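Acetyltransferase (Agrobacterium tumefaciens, PDB 2DXQ) is a putative acetyltransferase of the GNAT family, probably moving an acetyl group from acetyl-CoA to an unspecified acceptor. Local coordinates at residues Gly18-Tyr23 against Lys61-Thr67. Numbering follows the deposited sequence.
Sequences GLLELY and KPVATAT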
ATOM      1  N   GLY A  18     -21.192 -10.210  -4.460  1.00 16.71           N
ATOM      2  CA  GLY A  18     -20.200 -11.269  -4.684  1.00 16.42           C
ATOM      3  C   GLY A  18     -18.866 -11.019  -4.000  1.00 16.47           C
ATOM      4  O   GLY A  18     -18.272 -11.935  -3.432  1.00 16.80           O
ATOM      5  N   LEU A  19     -18.413  -9.767  -4.030  1.00 15.90           N
ATOM      6  CA  LEU A  19     -17.192  -9.355  -3.331  1.00 15.99           C
ATOM      7  C   LEU A  19     -17.334  -9.505  -1.831  1.00 15.44           C
ATOM      8  O   LEU A  19     -16.425  -9.981  -1.157  1.00 15.34           O
ATOM      9  CB  LEU A  19     -16.868  -7.901  -3.653  1.00 15.77           C
ATOM     10  CG  LEU A  19     -16.160  -7.662  -4.977  1.00 18.01           C
ATOM     11  CD1 LEU A  19     -16.110  -6.156  -5.251  1.00 19.10           C
ATOM     12  CD2 LEU A  19     -14.765  -8.280  -4.937  1.00 18.87           C
ATOM     13  N   LEU A  20     -18.484  -9.115  -1.297  1.00 15.19           N
ATOM     14  CA  LEU A  20     -18.693  -9.268   0.146  1.00 14.94           C
ATOM     15  C   LEU A  20     -18.630 -10.742   0.569  1.00 15.22           C
ATOM     16  O   LEU A  20     -18.062 -11.079   1.611  1.00 14.94           O
ATOM     17  CB  LEU A  20     -20.006  -8.593   0.587  1.00 14.91           C
ATOM     18  CG  LEU A  20     -20.048  -7.056   0.505  1.00 15.09           C
ATOM     19  CD1 LEU A  20     -21.464  -6.550   0.775  1.00 13.56           C
ATOM     20  CD2 LEU A  20     -19.075  -6.449   1.546  1.00 13.79           C
ATOM     21  N   GLU A  21     -19.181 -11.635  -0.249  1.00 16.09           N
ATOM     22  CA  GLU A  21     -19.077 -13.071   0.038  1.00 16.60           C
ATOM     23  C   GLU A  21     -17.633 -13.554   0.088  1.00 15.73           C
ATOM     24  O   GLU A  21     -17.253 -14.329   0.975  1.00 16.08           O
ATOM     25  CB  GLU A  21     -19.905 -13.878  -0.965  1.00 17.52           C
ATOM     26  CG  GLU A  21     -21.388 -13.526  -0.897  1.00 22.71           C
ATOM     27  CD  GLU A  21     -22.275 -14.442  -1.717  1.00 28.19           C
ATOM     28  OE1 GLU A  21     -21.768 -15.424  -2.301  1.00 29.68           O
ATOM     29  OE2 GLU A  21     -23.498 -14.174  -1.759  1.00 32.01           O
ATOM     30  N   LEU A  22     -16.816 -13.073  -0.844  1.00 15.39           N
ATOM     31  CA  LEU A  22     -15.390 -13.408  -0.843  1.00 14.47           C
ATOM     32  C   LEU A  22     -14.692 -12.882   0.406  1.00 14.62           C
ATOM     33  O   LEU A  22     -13.911 -13.584   1.020  1.00 14.30           O
ATOM     34  CB  LEU A  22     -14.704 -12.879  -2.109  1.00 14.25           C
ATOM     35  CG  LEU A  22     -15.066 -13.605  -3.411  1.00 13.35           C
ATOM     36  CD1 LEU A  22     -14.471 -12.867  -4.610  1.00 13.74           C
ATOM     37  CD2 LEU A  22     -14.548 -15.060  -3.369  1.00 16.38           C
ATOM     38  N   TYR A  23     -14.991 -11.647   0.794  1.00 14.79           N
ATOM     39  CA  TYR A  23     -14.333 -11.062   1.959  1.00 15.12           C
ATOM     40  C   TYR A  23     -14.794 -11.711   3.264  1.00 15.69           C
ATOM     41  O   TYR A  23     -14.060 -11.722   4.245  1.00 15.48           O
ATOM     42  CB  TYR A  23     -14.539  -9.547   1.984  1.00 15.50           C
ATOM     43  CG  TYR A  23     -13.896  -8.800   0.829  1.00 14.41           C
ATOM     44  CD1 TYR A  23     -12.672  -9.207   0.289  1.00 13.69           C
ATOM     45  CD2 TYR A  23     -14.496  -7.668   0.310  1.00 15.07           C
ATOM     46  CE1 TYR A  23     -12.084  -8.513  -0.752  1.00 15.24           C
ATOM     47  CE2 TYR A  23     -13.917  -6.946  -0.717  1.00 15.99           C
ATOM     48  CZ  TYR A  23     -12.713  -7.376  -1.253  1.00 15.69           C
ATOM     49  OH  TYR A  23     -12.143  -6.659  -2.270  1.00 18.52           O
ATOM     50  N   LYS A  61     -20.023 -15.845 -11.465  1.00 20.32           N
ATOM     51  CA  LYS A  61     -19.808 -15.671 -10.023  1.00 20.67           C
ATOM     52  C   LYS A  61     -18.348 -15.332  -9.719  1.00 19.74           C
ATOM     53  O   LYS A  61     -17.445 -16.056 -10.161  1.00 19.28           O
ATOM     54  CB  LYS A  61     -20.194 -16.926  -9.241  1.00 21.01           C
ATOM     55  CG  LYS A  61     -20.167 -16.708  -7.727  1.00 24.93           C
ATOM     56  CD  LYS A  61     -20.272 -18.007  -6.949  1.00 29.40           C
ATOM     57  CE  LYS A  61     -20.499 -17.707  -5.479  1.00 33.11           C
ATOM     58  NZ  LYS A  61     -19.788 -18.695  -4.618  1.00 35.73           N
ATOM     59  N   PRO A  62     -18.102 -14.238  -8.966  1.00 18.80           N
ATOM     60  CA  PRO A  62     -16.740 -14.009  -8.491  1.00 17.90           C
ATOM     61  C   PRO A  62     -16.241 -15.177  -7.633  1.00 17.58           C
ATOM     62  O   PRO A  62     -16.908 -15.581  -6.665  1.00 18.14           O
ATOM     63  CB  PRO A  62     -16.867 -12.718  -7.648  1.00 18.45           C
ATOM     64  CG  PRO A  62     -18.064 -12.026  -8.232  1.00 18.88           C
ATOM     65  CD  PRO A  62     -19.016 -13.143  -8.569  1.00 19.31           C
ATOM     66  N   VAL A  63     -15.087 -15.725  -8.001  1.00 15.94           N
ATOM     67  CA  VAL A  63     -14.498 -16.856  -7.284  1.00 14.79           C
ATOM     68  C   VAL A  63     -13.099 -16.557  -6.743  1.00 13.74           C
ATOM     69  O   VAL A  63     -12.548 -17.345  -5.981  1.00 13.11           O
ATOM     70  CB  VAL A  63     -14.457 -18.139  -8.150  1.00 14.78           C
ATOM     71  CG1 VAL A  63     -15.868 -18.693  -8.363  1.00 15.78           C
ATOM     72  CG2 VAL A  63     -13.797 -17.866  -9.506  1.00 14.76           C
ATOM     73  N   ALA A  64     -12.516 -15.442  -7.182  1.00 13.07           N
ATOM     74  CA  ALA A  64     -11.266 -14.937  -6.585  1.00 13.00           C
ATOM     75  C   ALA A  64     -11.211 -13.442  -6.768  1.00 12.48           C
ATOM     76  O   ALA A  64     -11.862 -12.895  -7.665  1.00 12.95           O
ATOM     77  CB  ALA A  64     -10.029 -15.579  -7.211  1.00 13.50           C
ATOM     78  N   THR A  65     -10.413 -12.784  -5.941  1.00 12.68           N
ATOM     79  CA  THR A  65     -10.252 -11.338  -6.065  1.00 11.98           C
ATOM     80  C   THR A  65      -8.884 -10.918  -5.547  1.00 12.33           C
ATOM     81  O   THR A  65      -8.260 -11.627  -4.749  1.00 12.73           O
ATOM     82  CB  THR A  65     -11.382 -10.569  -5.313  1.00 11.88           C
ATOM     83  OG1 THR A  65     -11.260  -9.154  -5.548  1.00 12.57           O
ATOM     84  CG2 THR A  65     -11.318 -10.815  -3.835  1.00 12.40           C
ATOM     85  N   ALA A  66      -8.411  -9.787  -6.065  1.00 12.11           N
ATOM     86  CA  ALA A  66      -7.222  -9.096  -5.549  1.00 12.49           C
ATOM     87  C   ALA A  66      -7.421  -7.622  -5.855  1.00 12.65           C
ATOM     88  O   ALA A  66      -7.959  -7.274  -6.919  1.00 12.55           O
ATOM     89  CB  ALA A  66      -5.974  -9.606  -6.244  1.00 12.14           C
ATOM     90  N   THR A  67      -6.953  -6.763  -4.951  1.00 12.09           N
ATOM     91  CA  THR A  67      -7.068  -5.324  -5.156  1.00 12.13           C
ATOM     92  C   THR A  67      -5.685  -4.750  -5.440  1.00 12.04           C
ATOM     93  O   THR A  67      -4.730  -5.010  -4.701  1.00 12.05           O
ATOM     94  CB  THR A  67      -7.675  -4.645  -3.917  1.00 12.21           C
ATOM     95  OG1 THR A  67      -8.978  -5.201  -3.656  1.00 12.99           O
ATOM     96  CG2 THR A  67      -7.750  -3.104  -4.102  1.00 12.02           C
TER
HETATM   97  O   HOH W   1     -18.706 -14.521  -4.772  1.00 31.02           O
HETATM   98  O   HOH W   2      -9.892  -7.763  -3.465  1.00 15.32           O
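L22 packs its CD1 methyl between T65 and P62, 3.8 Å from CG2 of T65 and 3.9 Å from CB of P62, while its other methyl, CD2, lies over the backbone carbonyl of V63. With CG anti to its own carbonyl carbon (chi1 -71°), L22 drops from the helix onto the strand and also touches V88 of the next strand. Close by, G18 brings its backbone up to the P62 ring, CA to CG 4.2 Å. T65 CG2 also packs against CE1 of the Y23 ring, and L19 CD2 comes within 3.7 Å of T65 OG1, a hydroxyl already hydrogen-bonded to the F54 carbonyl oxygen.

No direct hydrogen bond joins helix and strand; water bridges them at two points. One water donates to the carbonyl oxygens of G18 and P62. The second, in the plane of the Y23 ring at its edge, links Y23 OH (2.8 Å), T65 OG1 and T67 OG1. At the exposed margin E21 and K61 merely approach, OE1 to NZ 4.5 Å, too far for a salt bridge.

Strand 61-71 carries a classic bulge where V63 and A64 are set together against A56 of strand 51-58. P62, T65 and T67 point toward helix 16-26 on one face of the central mixed sheet, while A64 and A66 point away and meet helix 98-112 on the other, the layered alpha/beta arrangement of the GNAT fold.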